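Local coordinates for myosin-4 (Saccharomyces cerevisiae, PDB 3MMI), which belongs to the machinery that localizes ASH1 and other mRNAs to the yeast bud, recruited to them through SHE3, represented here by its globular tail, at residues Asn267-Ile272 and Trp295-Pro300; Val275-Leu280 and Gln304-Lys309; Asp230-Cys235 and Glu344-Ala349. All coordinates share one frame; numbering follows the deposited sequence.

Contact 1 of 3, residues Asn267-Ile272 and Trp295-Pro300; sequences NLIQII and WYALNP
Q270, in the first turn of helix 269-279, reaches the loop that leads to helix 300-308 and donates a hydrogen bond from NE2 to A297 O, 2.7 Å long and nearly straight (165° at the hydrogen). The donor lies in the plane of the A297 carbonyl, on a lone pair, and the acceptor sits close to the plane of the glutamine amide. A bend at CB-CG (chi2 80°) folds the amide back so that NE2 faces the loop, while OE1 accepts from N224 ND2 of helix 209-234. Beside this polar bridge the aliphatic part of the same side chain is in use: Q270 CG packs on L298 CD2 at 3.6 Å, the two side chains running alongside each other in opposite senses. Next to it, I269 holds CG1 trans to its own nitrogen (chi1 -159°) and extends CD1 to within 3.7 Å of A297 CB. A297 CB also rests over one face of the W295 ring, offset toward the rim. With a leucine in place of Q270, A297 O would probably lose its donor and N224 ND2 its acceptor. N224 OD1 in turn accepts from I271 N, so the N224 side-chain amide grips helix 269-279 twice, through Q270 OE1 and I271 N, and Q270 passes the link on to a loop carbonyl without any charge being involved.

Contact 2 of 3, residues Val275-Leu280 and Gln304-Lys309; sequences VKILQL and QAILLK
I306 places its CG2 methyl against two residues of the facing helix, 4.0 Å from I277 CG2 and 3.8 Å from L278 CD2. The two isoleucines lie roughly perpendicular to each other and meet through their gamma-branch methyls; in each, CG2 is trans to the residue's own nitrogen, which leaves CG1 on the nitrogen side. L278 meets I306 differently: its side chain runs aslant to that of I306, and besides CD2 its branch carbon CG comes within 4.0 Å of the same I306 CG2. I277 has a second partner one residue further along helix 300-308, where L307 CD2 lies 4.0 Å from I277 CG2, again with the side chains at roughly a right angle. All four residues are buried, and the contact is purely apolar. It belongs to the all-helical globular tail of this class V myosin, within its DIL domain, where the short segments 275-279 and 304-308 run in broadly the same direction, crossing at -48° with their axes 10.3 Å apart. Around the four side chains the layer is continued by F292 and L298 next to I277, by L238 and Y310 next to L278, and by F288 and L328 next to L307. Another side of helix 269-279 is polar: Q279 curls back and gives an N-H from NE2 to V275 O at 2.9 Å, approaching from well above the carbonyl plane, and NE2 also bonds to D247 of helix 240-257.

Contact 3 of 3, residues Asp230-Cys235 and Glu344-Ala349; sequences DLITKC and EIMLSA
No aromatic ring or other flat group takes part where I232 and T233 meet I345 and M346; aliphatic carbons and a thioether do the touching. The centre is the terminal methyl of M346, whose CE lies 3.9 Å from T233 CG2 and 4.0 Å from I232 CG2, spanning two successive residues of the helix. Bends at chi2 (-81°) and chi3 (105°) turn the thioether back on itself and bring CE to the helix, with SD beside T233 CG2 at 4.1 Å. M346 lies aslant to both side chains. T233 divides its roles: chi1 of 49° leaves OG1 over its own backbone, where it is hydrogen-bonded to N229 O, and leaves the methyl CG2 to meet the methionine. I345 adds a looser touch, its CG2 4.5 Å from I232 CG1. This is surface packing of the loop after helix 322-338 on the helices of the DIL region; polar bonds hold the loop too, I345 O accepting from Q302 NE2 of helix 300-308 and L347 O from N229 ND2. It lies against helix 209-234 and, through I345 on A301 and L347 on Q302, against helix 300-308; A305 and I306 of that helix pack on I232, in a tail that has no strands.

From the N terminus, the chain first reaches 230-235, at the end of helix 209-234, whose partner 344-349 comes only after 108 further residues; contact 3 therefore closes the longest loop, and contacts 1 and 2 are both nested inside it. The start and the end of helix 269-279 then enter contacts 1 and 2, as 267-272 and 275-280. Their partners, 295-300 and 304-309, follow in the same order, so contacts 1 and 2 cross. These two also meet directly, L298 CD1 packing on I277 CD1. Contact 3 touches both: Q270 CB meets L347 CD1, and I306 CG1 meets I232 CD1. Together they join helices 209-234, 269-279 and 300-308 to the loop after helix 322-338 and to the loop before helix 300-308.

Contact 1 of 3, residues Asn267-Ile272 and Trp295-Pro300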
# COMPACT_ATOMS: atom_id res chain seq x y z
N ASN A 267 8.59 6.60 4.55
CA ASN A 267 7.32 5.95 4.56
C ASN A 267 6.66 6.02 5.95
O ASN A 267 5.45 5.87 6.05
CB ASN A 267 7.47 4.48 4.13
CG ASN A 267 8.00 4.36 2.76
OD1 ASN A 267 9.05 3.76 2.52
ND2 ASN A 267 7.27 4.88 1.85
N LEU A 268 7.47 6.19 7.00
CA LEU A 268 6.99 6.20 8.34
C LEU A 268 7.09 7.62 9.01
O LEU A 268 7.21 7.75 10.23
CB LEU A 268 7.84 5.24 9.18
CG LEU A 268 7.72 3.77 8.80
CD1 LEU A 268 8.82 3.04 9.50
CD2 LEU A 268 6.40 3.24 9.31
N ILE A 269 7.01 8.66 8.16
CA ILE A 269 7.15 10.04 8.62
C ILE A 269 6.18 10.53 9.71
O ILE A 269 6.65 11.13 10.67
CB ILE A 269 7.25 11.03 7.43
CG1 ILE A 269 7.90 12.28 7.91
CG2 ILE A 269 5.88 11.17 6.65
CD1 ILE A 269 7.68 13.53 6.92
N GLN A 270 4.92 10.11 9.68
CA GLN A 270 3.96 10.61 10.68
C GLN A 270 4.27 10.01 11.99
O GLN A 270 4.33 10.71 12.99
CB GLN A 270 2.54 10.37 10.22
CG GLN A 270 2.05 11.54 9.38
CD GLN A 270 2.53 11.47 7.98
OE1 GLN A 270 2.50 10.40 7.39
NE2 GLN A 270 2.90 12.64 7.38
N ILE A 271 4.54 8.68 12.01
CA ILE A 271 4.66 8.04 13.31
C ILE A 271 6.03 8.40 13.86
O ILE A 271 6.18 8.64 15.03
CB ILE A 271 4.47 6.47 13.35
CG1 ILE A 271 4.78 5.99 14.74
CG2 ILE A 271 5.50 5.70 12.45
CD1 ILE A 271 3.73 6.42 15.81
N ILE A 272 7.05 8.53 13.00
CA ILE A 272 8.36 9.00 13.43
C ILE A 272 8.33 10.46 14.00
O ILE A 272 8.81 10.70 15.11
CB ILE A 272 9.47 8.99 12.31
CG1 ILE A 272 9.86 7.57 11.77
CG2 ILE A 272 10.74 9.78 12.70
CD1 ILE A 272 10.32 6.89 12.81
N TRP A 295 5.13 23.94 9.25
CA TRP A 295 5.66 22.60 9.27
C TRP A 295 4.45 21.68 9.14
O TRP A 295 3.59 21.62 10.02
CB TRP A 295 6.41 22.46 10.59
CG TRP A 295 7.10 21.12 10.85
CD1 TRP A 295 8.48 20.84 10.68
CD2 TRP A 295 6.51 19.88 11.34
NE1 TRP A 295 8.73 19.53 11.02
CE2 TRP A 295 7.55 18.92 11.42
CE3 TRP A 295 5.21 19.49 11.68
CZ2 TRP A 295 7.32 17.61 11.89
CZ3 TRP A 295 4.99 18.29 12.12
CH2 TRP A 295 6.03 17.31 12.23
N TYR A 296 4.40 20.96 8.04
CA TYR A 296 3.21 20.21 7.57
C TYR A 296 3.28 18.65 7.58
O TYR A 296 2.28 17.99 7.16
CB TYR A 296 2.85 20.72 6.15
CG TYR A 296 2.76 22.26 6.08
CD1 TYR A 296 1.54 22.96 6.45
CD2 TYR A 296 3.88 23.02 5.66
CE1 TYR A 296 1.44 24.28 6.39
CE2 TYR A 296 3.80 24.40 5.62
CZ TYR A 296 2.56 25.03 5.98
OH TYR A 296 2.48 26.38 5.90
N ALA A 297 4.40 18.04 8.01
CA ALA A 297 4.35 16.54 8.16
C ALA A 297 3.05 16.03 9.03
O ALA A 297 2.47 14.99 8.74
CB ALA A 297 5.58 16.02 8.74
N LEU A 298 2.74 16.77 10.09
CA LEU A 298 1.57 16.59 10.95
C LEU A 298 0.74 17.84 10.92
O LEU A 298 1.34 18.94 10.93
CB LEU A 298 1.96 16.27 12.40
CG LEU A 298 2.58 14.83 12.54
CD1 LEU A 298 3.34 14.62 13.87
CD2 LEU A 298 1.68 13.63 12.26
N ASN A 299 -0.60 17.74 10.94
CA ASN A 299 -1.33 18.99 11.02
C ASN A 299 -1.38 19.47 12.45
O ASN A 299 -1.02 18.77 13.39
CB ASN A 299 -2.70 18.84 10.23
CG ASN A 299 -3.55 17.85 10.81
OD1 ASN A 299 -3.60 17.75 12.05
ND2 ASN A 299 -4.35 17.20 9.96
N PRO A 300 -1.99 20.66 12.66
CA PRO A 300 -2.16 21.15 14.00
C PRO A 300 -3.03 20.30 14.94
O PRO A 300 -2.67 20.21 16.09
CB PRO A 300 -2.69 22.56 13.78
CG PRO A 300 -2.15 22.95 12.40
CD PRO A 300 -2.46 21.63 11.66

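Contact 2 of 3, residues Val275-Leu280 and Gln304-Lys309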
# COMPACT_ATOMS: atom_id res chain seq x y z
N VAL A 275 6.52 10.48 17.60
CA VAL A 275 7.29 10.10 18.77
C VAL A 275 8.51 11.02 18.95
O VAL A 275 9.01 11.19 20.10
CB VAL A 275 7.71 8.58 18.79
CG1 VAL A 275 6.43 7.67 18.70
CG2 VAL A 275 8.72 8.24 17.70
N LYS A 276 8.96 11.71 17.93
CA LYS A 276 9.99 12.69 18.16
C LYS A 276 9.44 13.89 18.90
O LYS A 276 10.07 14.41 19.75
CB LYS A 276 10.75 13.10 16.88
CG LYS A 276 11.73 12.05 16.37
CD LYS A 276 12.47 12.50 15.14
CE LYS A 276 13.59 11.56 14.74
NZ LYS A 276 14.41 11.09 15.85
N ILE A 277 8.22 14.27 18.58
CA ILE A 277 7.60 15.37 19.30
C ILE A 277 7.60 15.08 20.79
O ILE A 277 7.77 15.97 21.60
CB ILE A 277 6.16 15.61 18.72
CG1 ILE A 277 6.33 16.51 17.49
CG2 ILE A 277 5.30 16.27 19.74
CD1 ILE A 277 5.28 16.40 16.58
N LEU A 278 7.39 13.83 21.15
CA LEU A 278 7.24 13.45 22.51
C LEU A 278 8.55 13.62 23.28
O LEU A 278 8.59 13.78 24.55
CB LEU A 278 6.77 12.00 22.58
CG LEU A 278 5.26 11.79 22.37
CD1 LEU A 278 4.98 10.26 22.24
CD2 LEU A 278 4.40 12.48 23.46
N GLN A 279 9.67 13.55 22.55
CA GLN A 279 10.94 13.76 23.17
C GLN A 279 11.44 15.23 23.16
O GLN A 279 12.38 15.51 23.85
CB GLN A 279 11.99 12.82 22.57
CG GLN A 279 11.58 11.36 22.56
CD GLN A 279 12.34 10.55 21.52
OE1 GLN A 279 13.45 10.19 21.81
NE2 GLN A 279 11.75 10.20 20.35
N LEU A 280 10.88 16.14 22.37
CA LEU A 280 11.22 17.55 22.49
C LEU A 280 10.98 18.11 23.88
O LEU A 280 10.04 17.75 24.58
CB LEU A 280 10.63 18.47 21.41
CG LEU A 280 10.91 17.96 19.97
CD1 LEU A 280 9.98 18.60 18.85
CD2 LEU A 280 12.41 18.01 19.61
N GLN A 304 -1.69 18.63 18.26
CA GLN A 304 -2.48 18.78 19.51
C GLN A 304 -2.89 17.47 20.07
O GLN A 304 -2.84 17.28 21.32
CB GLN A 304 -3.70 19.73 19.23
CG GLN A 304 -4.40 20.10 20.53
CD GLN A 304 -5.84 20.55 20.31
OE1 GLN A 304 -6.58 19.96 19.58
NE2 GLN A 304 -6.12 21.66 20.84
N ALA A 305 -3.37 16.57 19.23
CA ALA A 305 -3.80 15.24 19.80
C ALA A 305 -2.68 14.60 20.60
O ALA A 305 -2.85 13.92 21.65
CB ALA A 305 -4.23 14.33 18.70
N ILE A 306 -1.47 14.77 20.09
CA ILE A 306 -0.33 14.09 20.72
C ILE A 306 0.03 14.75 22.06
O ILE A 306 0.20 14.10 23.08
CB ILE A 306 0.94 14.09 19.85
CG1 ILE A 306 0.84 13.12 18.63
CG2 ILE A 306 2.21 13.85 20.70
CD1 ILE A 306 1.65 13.67 17.51
N LEU A 307 0.06 16.07 22.08
CA LEU A 307 0.35 16.79 23.29
C LEU A 307 -0.77 16.78 24.40
O LEU A 307 -0.44 16.98 25.57
CB LEU A 307 0.61 18.28 22.96
CG LEU A 307 1.76 18.58 21.94
CD1 LEU A 307 2.03 20.02 21.62
CD2 LEU A 307 3.02 18.02 22.51
N LEU A 308 -2.06 16.67 24.05
CA LEU A 308 -3.10 16.55 25.07
C LEU A 308 -2.94 15.25 25.83
O LEU A 308 -3.47 15.14 26.90
CB LEU A 308 -4.52 16.62 24.39
CG LEU A 308 -4.81 18.03 23.89
CD1 LEU A 308 -5.94 18.06 22.90
CD2 LEU A 308 -5.00 18.99 25.05
N LYS A 309 -2.31 14.24 25.21
CA LYS A 309 -2.08 12.89 25.82
C LYS A 309 -0.80 12.90 26.73
O LYS A 309 -0.40 11.89 27.32
CB LYS A 309 -1.92 11.83 24.74
CG LYS A 309 -3.15 11.69 23.90
CD LYS A 309 -2.85 10.68 22.80
CE LYS A 309 -2.82 9.37 23.43
NZ LYS A 309 -3.69 8.32 22.70

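Contact 3 of 3, residues Asp230-Cys235 and Glu344-Ala349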
# COMPACT_ATOMS: atom_id res chain seq x y z
N ASP A 230 -3.09 4.24 16.00
CA ASP A 230 -3.10 3.57 17.32
C ASP A 230 -2.39 4.33 18.37
O ASP A 230 -2.73 4.24 19.59
CB ASP A 230 -2.51 2.17 17.26
CG ASP A 230 -3.40 1.18 16.52
OD1 ASP A 230 -4.57 1.51 16.21
OD2 ASP A 230 -2.87 0.07 16.17
N LEU A 231 -1.38 5.09 17.96
CA LEU A 231 -0.71 5.90 18.98
C LEU A 231 -1.74 6.91 19.58
O LEU A 231 -1.78 7.10 20.86
CB LEU A 231 0.45 6.68 18.37
CG LEU A 231 1.02 7.75 19.29
CD1 LEU A 231 1.96 7.09 20.35
CD2 LEU A 231 1.81 8.87 18.54
N ILE A 232 -2.56 7.49 18.73
CA ILE A 232 -3.57 8.43 19.20
C ILE A 232 -4.76 7.72 19.93
O ILE A 232 -5.18 8.22 20.89
CB ILE A 232 -4.24 9.23 18.04
CG1 ILE A 232 -3.24 10.15 17.34
CG2 ILE A 232 -5.46 10.06 18.58
CD1 ILE A 232 -2.33 10.90 18.23
N THR A 233 -5.29 6.62 19.43
CA THR A 233 -6.61 6.09 19.89
C THR A 233 -6.38 5.13 21.07
O THR A 233 -7.14 5.11 22.04
CB THR A 233 -7.41 5.37 18.82
OG1 THR A 233 -6.54 4.40 18.15
CG2 THR A 233 -7.78 6.34 17.87
N LYS A 234 -5.30 4.39 21.02
CA LYS A 234 -5.07 3.25 21.91
C LYS A 234 -4.05 3.45 23.03
O LYS A 234 -3.97 2.63 23.97
CB LYS A 234 -4.67 2.05 21.11
CG LYS A 234 -5.79 1.27 20.52
CD LYS A 234 -5.42 0.80 19.17
CE LYS A 234 -6.11 -0.50 18.81
NZ LYS A 234 -5.16 -1.53 19.26
N CYS A 235 -3.30 4.55 23.04
CA CYS A 235 -2.22 4.67 24.00
C CYS A 235 -2.56 5.75 24.97
O CYS A 235 -2.52 6.99 24.66
CB CYS A 235 -0.83 4.95 23.37
SG CYS A 235 -0.29 3.69 22.18
N GLU A 344 -8.36 16.14 9.35
CA GLU A 344 -8.46 14.80 9.86
C GLU A 344 -7.35 14.57 10.83
O GLU A 344 -6.22 14.95 10.57
CB GLU A 344 -8.31 13.76 8.75
CG GLU A 344 -9.06 14.01 7.44
CD GLU A 344 -10.50 13.69 7.59
OE1 GLU A 344 -10.85 13.20 8.71
OE2 GLU A 344 -11.27 13.93 6.59
N ILE A 345 -7.62 14.00 11.98
CA ILE A 345 -6.57 13.55 12.83
C ILE A 345 -6.08 12.13 12.41
O ILE A 345 -4.85 11.98 12.22
CB ILE A 345 -6.97 13.54 14.26
CG1 ILE A 345 -7.27 14.94 14.74
CG2 ILE A 345 -5.97 12.90 15.15
CD1 ILE A 345 -7.72 14.98 16.28
N MET A 346 -7.02 11.16 12.19
CA MET A 346 -6.67 9.84 11.67
C MET A 346 -6.07 10.02 10.30
O MET A 346 -6.53 10.82 9.51
CB MET A 346 -7.93 8.92 11.65
CG MET A 346 -8.60 8.90 12.99
SD MET A 346 -7.73 7.74 14.05
CE MET A 346 -6.86 8.82 15.06
N LEU A 347 -5.12 9.15 9.99
CA LEU A 347 -4.66 8.91 8.56
C LEU A 347 -5.37 7.74 7.92
O LEU A 347 -5.88 6.94 8.63
CB LEU A 347 -3.14 8.53 8.57
CG LEU A 347 -2.25 9.51 9.33
CD1 LEU A 347 -0.77 9.01 9.53
CD2 LEU A 347 -2.23 10.92 8.56
N SER A 348 -5.32 7.67 6.58
CA SER A 348 -5.79 6.59 5.70
C SER A 348 -4.57 6.19 4.91
O SER A 348 -3.82 7.05 4.50
CB SER A 348 -6.71 7.13 4.56
OG SER A 348 -7.66 7.85 5.16
N ALA A 349 -4.54 4.96 4.44
CA ALA A 349 -3.46 4.46 3.62
C ALA A 349 -3.68 4.87 2.18
O ALA A 349 -4.77 4.67 1.62
CB ALA A 349 -3.45 2.97 3.75